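PDB 1ZTC: metallo-beta-lactamase domain-containing protein 1 from Thermotoga maritima, which probably acts as a metal-dependent endoribonuclease of the metallo-beta-lactamase superfamily, hydrolysing phosphodiester bonds in RNA. Local coordinates for residues A[34-39]-A[206-211]; A[49-54]-A[75-80]; A[96-101]-A[125-130]. All coordinates share one frame; numbering follows the deposited sequence.

The contacts line up across the six-stranded sheet of the metallo-beta-lactamase fold. Contact 1 joins the start of strand 37-42 and the loop before it to the end of strand 206-208 in the five-stranded sheet, and carries nickel ligand His211. Contact 2 lies one strand on, centres about 10 Å apart; Val38 O and Ile49 N (2.9 Å) probably hydrogen-bond across them. The Thr80 side chain is about 7 Å from a nickel. Contact 3 is at the far edge, its centre about 10 Å from that of contact 2 and about 20 Å from that of contact 1. Val77 O and Tyr99 N (2.8 Å) probably bond contacts 2 and 3. The Val100 side chain is about 12 Å from a nickel.

Contact 1 (A[34-39]-A[206-211]); sequences FSTVVY and LLVFPH. With NI (nickel (II) ion), chain E.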
loop_
_atom_site.group_PDB
_atom_site.type_symbol
_atom_site.label_atom_id
_atom_site.label_comp_id
_atom_site.label_asym_id
_atom_site.label_seq_id
_atom_site.Cartn_x
_atom_site.Cartn_y
_atom_site.Cartn_z
ATOM N N PHE A 34 -2.276 -9.936 0.776
ATOM C CA PHE A 34 -3.604 -10.422 0.965
ATOM C C PHE A 34 -3.967 -11.334 -0.216
ATOM O O PHE A 34 -3.799 -10.976 -1.398
ATOM C CB PHE A 34 -4.601 -9.286 1.180
ATOM C CG PHE A 34 -4.779 -8.383 0.010
ATOM C CD1 PHE A 34 -3.825 -7.433 -0.297
ATOM C CD2 PHE A 34 -5.905 -8.489 -0.813
ATOM C CE1 PHE A 34 -3.987 -6.566 -1.398
ATOM C CE2 PHE A 34 -6.060 -7.634 -1.888
ATOM C CZ PHE A 34 -5.093 -6.685 -2.186
ATOM N N SER A 35 -4.465 -12.518 0.115
ATOM C CA SER A 35 -4.817 -13.465 -0.921
ATOM C C SER A 35 -6.209 -13.204 -1.494
ATOM O O SER A 35 -7.087 -12.605 -0.871
ATOM C CB SER A 35 -4.699 -14.926 -0.430
ATOM O OG SER A 35 -5.781 -15.308 0.398
ATOM N N THR A 36 -6.370 -13.687 -2.713
ATOM C CA THR A 36 -7.667 -13.961 -3.291
ATOM C C THR A 36 -8.489 -14.821 -2.329
ATOM O O THR A 36 -7.953 -15.715 -1.650
ATOM C CB THR A 36 -7.449 -14.698 -4.600
ATOM O OG1 THR A 36 -6.764 -13.815 -5.494
ATOM C CG2 THR A 36 -8.783 -15.148 -5.228
ATOM N N VAL A 37 -9.785 -14.540 -2.274
ATOM C CA VAL A 37 -10.736 -15.301 -1.462
ATOM C C VAL A 37 -11.852 -15.815 -2.391
ATOM O O VAL A 37 -12.524 -15.057 -3.078
ATOM C CB VAL A 37 -11.383 -14.471 -0.341
ATOM C CG1 VAL A 37 -12.378 -15.331 0.495
ATOM C CG2 VAL A 37 -10.326 -13.874 0.539
ATOM N N VAL A 38 -11.999 -17.126 -2.388
ATOM C CA VAL A 38 -12.937 -17.856 -3.225
ATOM C C VAL A 38 -14.047 -18.419 -2.346
ATOM O O VAL A 38 -13.786 -19.005 -1.288
ATOM C CB VAL A 38 -12.188 -19.006 -3.963
ATOM C CG1 VAL A 38 -13.124 -20.024 -4.542
ATOM C CG2 VAL A 38 -11.311 -18.386 -5.065
ATOM N N TYR A 39 -15.277 -18.214 -2.805
ATOM C CA TYR A 39 -16.465 -18.689 -2.141
ATOM C C TYR A 39 -17.212 -19.632 -3.083
ATOM O O TYR A 39 -17.359 -19.337 -4.275
ATOM C CB TYR A 39 -17.351 -17.505 -1.789
ATOM C CG TYR A 39 -18.702 -17.865 -1.181
ATOM C CD1 TYR A 39 -18.796 -18.331 0.115
ATOM C CD2 TYR A 39 -19.879 -17.709 -1.903
ATOM C CE1 TYR A 39 -19.994 -18.638 0.670
ATOM C CE2 TYR A 39 -21.104 -18.018 -1.336
ATOM C CZ TYR A 39 -21.152 -18.468 -0.039
ATOM O OH TYR A 39 -22.354 -18.781 0.562
ATOM N N LEU A 206 -10.550 -21.201 -16.385
ATOM C CA LEU A 206 -10.081 -20.086 -15.576
ATOM C C LEU A 206 -8.967 -20.462 -14.623
ATOM O O LEU A 206 -9.049 -21.469 -13.890
ATOM C CB LEU A 206 -11.225 -19.513 -14.747
ATOM C CG LEU A 206 -11.023 -18.103 -14.155
ATOM C CD1 LEU A 206 -10.969 -17.061 -15.254
ATOM C CD2 LEU A 206 -12.200 -17.791 -13.240
ATOM N N LEU A 207 -7.950 -19.608 -14.607
ATOM C CA LEU A 207 -6.883 -19.653 -13.596
ATOM C C LEU A 207 -7.144 -18.594 -12.549
ATOM O O LEU A 207 -7.256 -17.405 -12.878
ATOM C CB LEU A 207 -5.533 -19.367 -14.232
ATOM C CG LEU A 207 -5.019 -20.446 -15.185
ATOM C CD1 LEU A 207 -4.118 -19.835 -16.256
ATOM C CD2 LEU A 207 -4.324 -21.577 -14.421
ATOM N N VAL A 208 -7.273 -19.015 -11.302
ATOM C CA VAL A 208 -7.468 -18.094 -10.187
ATOM C C VAL A 208 -6.182 -18.035 -9.377
ATOM O O VAL A 208 -5.856 -18.953 -8.631
ATOM C CB VAL A 208 -8.676 -18.510 -9.316
ATOM C CG1 VAL A 208 -8.804 -17.617 -8.059
ATOM C CG2 VAL A 208 -9.978 -18.444 -10.145
ATOM N N PHE A 209 -5.469 -16.925 -9.533
ATOM C CA PHE A 209 -4.209 -16.676 -8.841
ATOM C C PHE A 209 -4.484 -16.071 -7.453
ATOM O O PHE A 209 -5.544 -15.497 -7.211
ATOM C CB PHE A 209 -3.335 -15.708 -9.633
ATOM C CG PHE A 209 -3.122 -16.101 -11.064
ATOM C CD1 PHE A 209 -2.364 -17.219 -11.388
ATOM C CD2 PHE A 209 -3.649 -15.341 -12.083
ATOM C CE1 PHE A 209 -2.176 -17.579 -12.714
ATOM C CE2 PHE A 209 -3.443 -15.687 -13.397
ATOM C CZ PHE A 209 -2.717 -16.804 -13.709
ATOM N N PRO A 210 -3.560 -16.266 -6.517
ATOM C CA PRO A 210 -3.770 -15.737 -5.157
ATOM C C PRO A 210 -3.475 -14.255 -4.978
ATOM O O PRO A 210 -3.873 -13.689 -3.957
ATOM C CB PRO A 210 -2.797 -16.580 -4.327
ATOM C CG PRO A 210 -1.668 -16.885 -5.320
ATOM C CD PRO A 210 -2.353 -17.121 -6.595
ATOM N N HIS A 211 -2.742 -13.647 -5.910
ATOM C CA HIS A 211 -2.328 -12.231 -5.794
ATOM C C HIS A 211 -2.458 -11.489 -7.091
ATOM O O HIS A 211 -1.641 -10.611 -7.393
ATOM C CB HIS A 211 -0.879 -12.141 -5.261
ATOM C CG HIS A 211 -0.738 -12.799 -3.943
ATOM N ND1 HIS A 211 -1.288 -12.257 -2.796
ATOM C CD2 HIS A 211 -0.224 -14.005 -3.591
ATOM C CE1 HIS A 211 -1.096 -13.098 -1.786
ATOM N NE2 HIS A 211 -0.482 -14.172 -2.251
HETATM NI NI NI E . 0.517 -15.686 -0.986
HETATM O O HOH W 1 2.672 -14.321 -0.554
HETATM O O HOH W 2 1.739 -16.364 1.077
#
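Thr36 and His211 reach across this contact with similar first torsions. In Thr36, chi1 of -64° sets OG1 anti to the carbonyl carbon and beside the backbone N. CG2 is then anti to N. In His211, chi1 of -58° likewise places CG beside its own N.

Thr36 OG1 donates to Phe209 O at 2.7 Å, in the carbonyl plane and on a lone pair. Thr36 N donates to the next carbonyl, Pro210 O, at 2.8 Å. One residue thus grips two successive peptide oxygens. The hydroxyl also has a second partner, Gly21 N. Ser35 CA adds a CA-H...O contact to Pro210 O at 3.2 Å.

The apolar part is small. Val208 CG1 lies 3.8 Å from Thr36 CG2. Val38 CG2 meets Val208 CG1 at 4.0 Å. Val38 and Val208 both also touch Ile171 of strand 169-171. Here the six-stranded sheet, through strand 37-42, faces strand 206-208 of the five-stranded sheet, as in the alpha-beta/beta-alpha sandwich of this superfamily.

His211 follows strand 206-208 and enters the metal site. Its NE2 binds nickel at 2.2 Å. His86 and Asp174 bind the same ion, and Asp85 belongs to this site too. Two waters also bind it, at longer range than NE2. The other ring nitrogen, ND1, donates to Gly22 O. It also makes a weak bond to Phe34 O at 3.1 Å, bent to 124° at the hydrogen. Phe34 O sits at the ring edge, near its plane.

The chemistry is that of a second-shell arrangement. With ND1 donating to backbone carbonyls, NE2 is turned to the metal and the rotation of the ring is fixed. The carbonyls may also make NE2 a stronger donor to nickel.

Contact 2 (A[49-54]-A[75-80]); sequences IDPGNL and TDVLFT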
loop_
_atom_site.group_PDB
_atom_site.type_symbol
_atom_site.label_atom_id
_atom_site.label_comp_id
_atom_site.label_asym_id
_atom_site.label_seq_id
_atom_site.Cartn_x
_atom_site.Cartn_y
_atom_site.Cartn_z
ATOM N N ILE A 49 -12.186 -20.977 0.049
ATOM C CA ILE A 49 -10.802 -21.371 -0.192
ATOM C C ILE A 49 -9.931 -20.139 -0.038
ATOM O O ILE A 49 -10.112 -19.165 -0.781
ATOM C CB ILE A 49 -10.604 -21.998 -1.579
ATOM C CG1 ILE A 49 -11.518 -23.225 -1.737
ATOM C CG2 ILE A 49 -9.166 -22.428 -1.772
ATOM C CD1 ILE A 49 -11.400 -23.921 -3.112
ATOM N N ASP A 50 -9.004 -20.202 0.928
ATOM C CA ASP A 50 -8.105 -19.105 1.315
ATOM C C ASP A 50 -8.909 -17.891 1.786
ATOM O O ASP A 50 -9.192 -17.003 0.991
ATOM C CB ASP A 50 -7.130 -18.744 0.189
ATOM C CG ASP A 50 -6.003 -19.761 0.044
ATOM O OD1 ASP A 50 -5.975 -20.724 0.844
ATOM O OD2 ASP A 50 -5.141 -19.593 -0.846
ATOM N N PRO A 51 -9.276 -17.865 3.087
ATOM C CA PRO A 51 -10.101 -16.785 3.644
ATOM C C PRO A 51 -9.464 -15.396 3.655
ATOM O O PRO A 51 -10.172 -14.390 3.815
ATOM C CB PRO A 51 -10.420 -17.277 5.072
ATOM C CG PRO A 51 -9.286 -18.191 5.407
ATOM C CD PRO A 51 -8.976 -18.892 4.103
ATOM N N GLY A 52 -8.137 -15.348 3.490
ATOM C CA GLY A 52 -7.456 -14.122 3.288
ATOM C C GLY A 52 -6.925 -13.437 4.535
ATOM O O GLY A 52 -6.793 -14.021 5.611
ATOM N N ASN A 53 -6.621 -12.163 4.362
ATOM C CA ASN A 53 -5.928 -11.390 5.356
ATOM C C ASN A 53 -6.810 -10.259 5.886
ATOM O O ASN A 53 -7.779 -9.861 5.263
ATOM C CB ASN A 53 -4.650 -10.828 4.734
ATOM C CG ASN A 53 -3.675 -10.298 5.770
ATOM O OD1 ASN A 53 -3.572 -10.858 6.859
ATOM N ND2 ASN A 53 -3.065 -9.131 5.479
ATOM N N LEU A 54 -6.438 -9.761 7.054
ATOM C CA LEU A 54 -7.151 -8.749 7.768
ATOM C C LEU A 54 -7.457 -7.513 6.925
ATOM O O LEU A 54 -8.513 -6.888 7.062
ATOM C CB LEU A 54 -6.305 -8.353 8.988
ATOM C CG LEU A 54 -6.890 -7.294 9.920
ATOM C CD1 LEU A 54 -8.212 -7.768 10.478
ATOM C CD2 LEU A 54 -5.900 -6.983 11.055
ATOM N N THR A 75 -19.302 -23.316 6.358
ATOM C CA THR A 75 -19.218 -24.710 6.774
ATOM C C THR A 75 -17.839 -25.338 6.530
ATOM O O THR A 75 -17.465 -26.269 7.207
ATOM C CB THR A 75 -20.276 -25.551 5.999
ATOM O OG1 THR A 75 -20.056 -25.424 4.576
ATOM C CG2 THR A 75 -21.677 -25.067 6.339
ATOM N N ASP A 76 -17.111 -24.854 5.529
ATOM C CA ASP A 76 -15.856 -25.480 5.126
ATOM C C ASP A 76 -14.868 -24.420 4.681
ATOM O O ASP A 76 -15.228 -23.496 3.943
ATOM C CB ASP A 76 -16.067 -26.473 3.973
ATOM C CG ASP A 76 -17.090 -27.558 4.297
ATOM O OD1 ASP A 76 -16.691 -28.634 4.797
ATOM O OD2 ASP A 76 -18.292 -27.334 4.065
ATOM N N VAL A 77 -13.619 -24.566 5.116
ATOM C CA VAL A 77 -12.557 -23.650 4.714
ATOM C C VAL A 77 -11.327 -24.454 4.347
ATOM O O VAL A 77 -10.845 -25.258 5.157
ATOM C CB VAL A 77 -12.200 -22.636 5.835
ATOM C CG1 VAL A 77 -11.020 -21.754 5.422
ATOM C CG2 VAL A 77 -13.405 -21.781 6.158
ATOM N N LEU A 78 -10.856 -24.264 3.118
ATOM C CA LEU A 78 -9.669 -24.958 2.626
ATOM C C LEU A 78 -8.521 -23.969 2.420
ATOM O O LEU A 78 -8.735 -22.810 2.031
ATOM C CB LEU A 78 -9.976 -25.702 1.327
ATOM C CG LEU A 78 -11.118 -26.719 1.402
ATOM C CD1 LEU A 78 -12.462 -26.074 1.133
ATOM C CD2 LEU A 78 -10.892 -27.825 0.408
ATOM N N PHE A 79 -7.310 -24.439 2.696
ATOM C CA PHE A 79 -6.111 -23.635 2.545
ATOM C C PHE A 79 -5.197 -24.190 1.473
ATOM O O PHE A 79 -4.822 -25.358 1.504
ATOM C CB PHE A 79 -5.299 -23.589 3.845
ATOM C CG PHE A 79 -6.071 -23.135 5.058
ATOM C CD1 PHE A 79 -6.731 -21.909 5.064
ATOM C CD2 PHE A 79 -6.072 -23.903 6.218
ATOM C CE1 PHE A 79 -7.421 -21.472 6.186
ATOM C CE2 PHE A 79 -6.761 -23.482 7.335
ATOM C CZ PHE A 79 -7.433 -22.244 7.324
ATOM N N THR A 80 -4.790 -23.337 0.543
ATOM C CA THR A 80 -3.692 -23.690 -0.338
ATOM C C THR A 80 -2.452 -23.953 0.495
ATOM O O THR A 80 -1.766 -24.943 0.302
ATOM C CB THR A 80 -3.423 -22.619 -1.394
ATOM O OG1 THR A 80 -3.114 -21.368 -0.775
ATOM C CG2 THR A 80 -4.635 -22.489 -2.299
#
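Asp50 and Thr80 meet just past the paired residues of two parallel strands in a beta-alpha-beta crossover. Strand 45-49 leads through helix 57-67 to strand 76-78, its neighbour in the six-stranded sheet. Ile49 pairs with Leu78, and Asp50 N donates to Leu78 O at 2.8 Å.

The tight part is the Asp50 carboxylate. Its chi1 of -76° puts CG beside the backbone N. Both oxygens grip Thr80, whose side chain crosses that of Asp50 at about a right angle. Asp50 OD1 takes Thr80 N at 2.9 Å on the syn side, 19° out of the carboxylate plane. OD2 accepts from His86 ND1 as well as from Thr80. His86 is a nickel ligand, so Asp50 is a second-shell residue that probably helps to orient it.

A small apolar cluster lies beside this. Pro51 CD reaches the edge of the Phe79 ring, 3.7 Å from CE1. Val77 CG1 touches Pro51 CD at 3.8 Å.

The contact is buried throughout, and its looser side is Ile49 and Leu78. Ile49 CG1 and Leu78 CD1 only approach to 4.2 Å, and Phe159 of strand 157-163 packs on both residues. Beyond Pro51 the loop turns away from 75-80, and Asn53 and Leu54 pack instead on a neighbouring subunit. At the tight end, Thr80 OG1 donates to the syn lone pair of Asp50 OD2 at 2.7 Å.

Contact 3 (A[96-101]-A[125-130]); sequences ATFYVH and SSWKNV
Phe98 and Trp127 form a face-to-face stack. The Phe98 ring and the five-membered ring of Trp127 have centroids 4.3 Å apart, with planes at 27°. Trp127 CD1 lies over the centre of the Phe98 ring, and Ala96 CB packs on the opposite face, toward the rim. Trp127 CB also touches Phe98 CD2 at 3.6 Å. The Trp127 ring meets Phe79 too, and its NE1 is hydrogen-bonded to Ser90 OG.

Among polar contacts, Phe98 N donates to Asn129 O at 2.8 Å in a nearly straight bond of 173°. Water 3 joins the same two segments, accepting from Asn129 N and donating to Ala96 O. Two CA-H...O contacts add to this. Thr97 CA approaches Asn129 O, and Val130 CA lies 3.2 Å from Phe98 O.

The aliphatic contact is between valines. Val100 CG1 meets Val130 CG1 at 3.9 Å, with chi1 of 62° placing Val100 CG1 between its backbone N and carbonyl carbon.

Phe98 pairs with Val130 in parallel, and helix 114-125 lies between their strands in sequence. This is a beta-alpha-beta crossover, adding edge strand 130-133 to the six-stranded sheet of the metallo-beta-lactamase fold.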
loop_
_atom_site.group_PDB
_atom_site.type_symbol
_atom_site.label_atom_id
_atom_site.label_comp_id
_atom_site.label_asym_id
_atom_site.label_seq_id
_atom_site.Cartn_x
_atom_site.Cartn_y
_atom_site.Cartn_z
ATOM N N ALA A 96 -16.790 -23.790 10.935
ATOM C CA ALA A 96 -16.240 -24.423 9.764
ATOM C C ALA A 96 -15.344 -25.600 10.107
ATOM O O ALA A 96 -14.739 -25.672 11.179
ATOM C CB ALA A 96 -15.455 -23.409 8.957
ATOM N N THR A 97 -15.303 -26.544 9.178
ATOM C CA THR A 97 -14.262 -27.550 9.149
ATOM C C THR A 97 -13.159 -26.989 8.272
ATOM O O THR A 97 -13.430 -26.445 7.195
ATOM C CB THR A 97 -14.794 -28.851 8.573
ATOM O OG1 THR A 97 -15.926 -29.248 9.355
ATOM C CG2 THR A 97 -13.714 -29.949 8.593
ATOM N N PHE A 98 -11.923 -27.128 8.747
ATOM C CA PHE A 98 -10.751 -26.648 8.058
ATOM C C PHE A 98 -10.008 -27.765 7.380
ATOM O O PHE A 98 -9.866 -28.832 7.955
ATOM C CB PHE A 98 -9.836 -25.919 9.051
ATOM C CG PHE A 98 -10.474 -24.700 9.629
ATOM C CD1 PHE A 98 -10.486 -23.518 8.909
ATOM C CD2 PHE A 98 -11.117 -24.747 10.864
ATOM C CE1 PHE A 98 -11.107 -22.384 9.399
ATOM C CE2 PHE A 98 -11.749 -23.609 11.365
ATOM C CZ PHE A 98 -11.740 -22.426 10.620
ATOM N N TYR A 99 -9.522 -27.516 6.154
ATOM C CA TYR A 99 -8.828 -28.551 5.361
ATOM C C TYR A 99 -7.470 -28.029 4.971
ATOM O O TYR A 99 -7.355 -26.926 4.425
ATOM C CB TYR A 99 -9.592 -28.908 4.078
ATOM C CG TYR A 99 -11.013 -29.377 4.271
ATOM C CD1 TYR A 99 -11.989 -28.495 4.701
ATOM C CD2 TYR A 99 -11.396 -30.682 3.966
ATOM C CE1 TYR A 99 -13.287 -28.881 4.860
ATOM C CE2 TYR A 99 -12.720 -31.098 4.142
ATOM C CZ TYR A 99 -13.656 -30.175 4.591
ATOM O OH TYR A 99 -14.972 -30.509 4.775
ATOM N N VAL A 100 -6.458 -28.848 5.212
ATOM C CA VAL A 100 -5.065 -28.445 5.048
ATOM C C VAL A 100 -4.226 -29.710 4.858
ATOM O O VAL A 100 -4.577 -30.765 5.391
ATOM C CB VAL A 100 -4.564 -27.620 6.310
ATOM C CG1 VAL A 100 -4.608 -28.442 7.549
ATOM C CG2 VAL A 100 -3.178 -27.045 6.122
ATOM N N HIS A 101 -3.134 -29.598 4.101
ATOM C CA HIS A 101 -2.245 -30.731 3.892
ATOM C C HIS A 101 -1.558 -31.122 5.189
ATOM O O HIS A 101 -1.051 -30.267 5.929
ATOM C CB HIS A 101 -1.192 -30.445 2.802
ATOM C CG HIS A 101 -0.454 -31.677 2.356
ATOM N ND1 HIS A 101 0.523 -32.273 3.121
ATOM C CD2 HIS A 101 -0.609 -32.465 1.262
ATOM C CE1 HIS A 101 0.959 -33.361 2.505
ATOM N NE2 HIS A 101 0.292 -33.494 1.372
ATOM N N SER A 125 -4.268 -22.443 16.193
ATOM C CA SER A 125 -4.982 -22.956 17.359
ATOM C C SER A 125 -6.482 -22.750 17.329
ATOM O O SER A 125 -7.193 -23.412 18.060
ATOM C CB SER A 125 -4.464 -22.279 18.630
ATOM O OG SER A 125 -3.166 -22.750 18.881
ATOM N N SER A 126 -6.956 -21.800 16.539
ATOM C CA SER A 126 -8.368 -21.519 16.468
ATOM C C SER A 126 -9.127 -22.564 15.655
ATOM O O SER A 126 -10.351 -22.613 15.728
ATOM C CB SER A 126 -8.594 -20.112 15.880
ATOM O OG SER A 126 -8.447 -20.072 14.456
ATOM N N TRP A 127 -8.415 -23.392 14.885
ATOM C CA TRP A 127 -9.066 -24.403 14.043
ATOM C C TRP A 127 -9.439 -25.601 14.896
ATOM O O TRP A 127 -8.582 -26.430 15.206
ATOM C CB TRP A 127 -8.156 -24.877 12.925
ATOM C CG TRP A 127 -7.565 -23.768 12.112
ATOM C CD1 TRP A 127 -8.051 -22.498 11.969
ATOM C CD2 TRP A 127 -6.378 -23.839 11.333
ATOM N NE1 TRP A 127 -7.229 -21.761 11.134
ATOM C CE2 TRP A 127 -6.189 -22.562 10.735
ATOM C CE3 TRP A 127 -5.442 -24.853 11.086
ATOM C CZ2 TRP A 127 -5.088 -22.272 9.920
ATOM C CZ3 TRP A 127 -4.354 -24.572 10.262
ATOM C CH2 TRP A 127 -4.192 -23.294 9.685
ATOM N N LYS A 128 -10.708 -25.704 15.264
ATOM C CA LYS A 128 -11.126 -26.779 16.172
ATOM C C LYS A 128 -11.406 -28.096 15.428
ATOM O O LYS A 128 -11.118 -29.145 15.940
ATOM C CB LYS A 128 -12.317 -26.337 17.030
ATOM C CG LYS A 128 -12.076 -25.045 17.863
ATOM C CD LYS A 128 -10.816 -25.122 18.775
ATOM C CE LYS A 128 -10.431 -23.735 19.338
ATOM N NZ LYS A 128 -9.113 -23.704 20.069
ATOM N N ASN A 129 -11.929 -28.032 14.211
ATOM C CA ASN A 129 -12.151 -29.233 13.420
ATOM C C ASN A 129 -11.360 -29.121 12.145
ATOM O O ASN A 129 -11.597 -28.213 11.312
ATOM C CB ASN A 129 -13.626 -29.419 13.114
ATOM C CG ASN A 129 -14.447 -29.568 14.369
ATOM O OD1 ASN A 129 -15.115 -28.630 14.794
ATOM N ND2 ASN A 129 -14.365 -30.737 14.997
ATOM N N VAL A 130 -10.422 -30.047 11.994
ATOM C CA VAL A 130 -9.461 -30.035 10.910
ATOM C C VAL A 130 -9.451 -31.371 10.180
ATOM O O VAL A 130 -9.380 -32.427 10.806
ATOM C CB VAL A 130 -8.050 -29.734 11.456
ATOM C CG1 VAL A 130 -7.042 -29.702 10.331
ATOM C CG2 VAL A 130 -8.044 -28.394 12.226
HETATM O O HOH W 3 -13.546 -25.836 13.423
#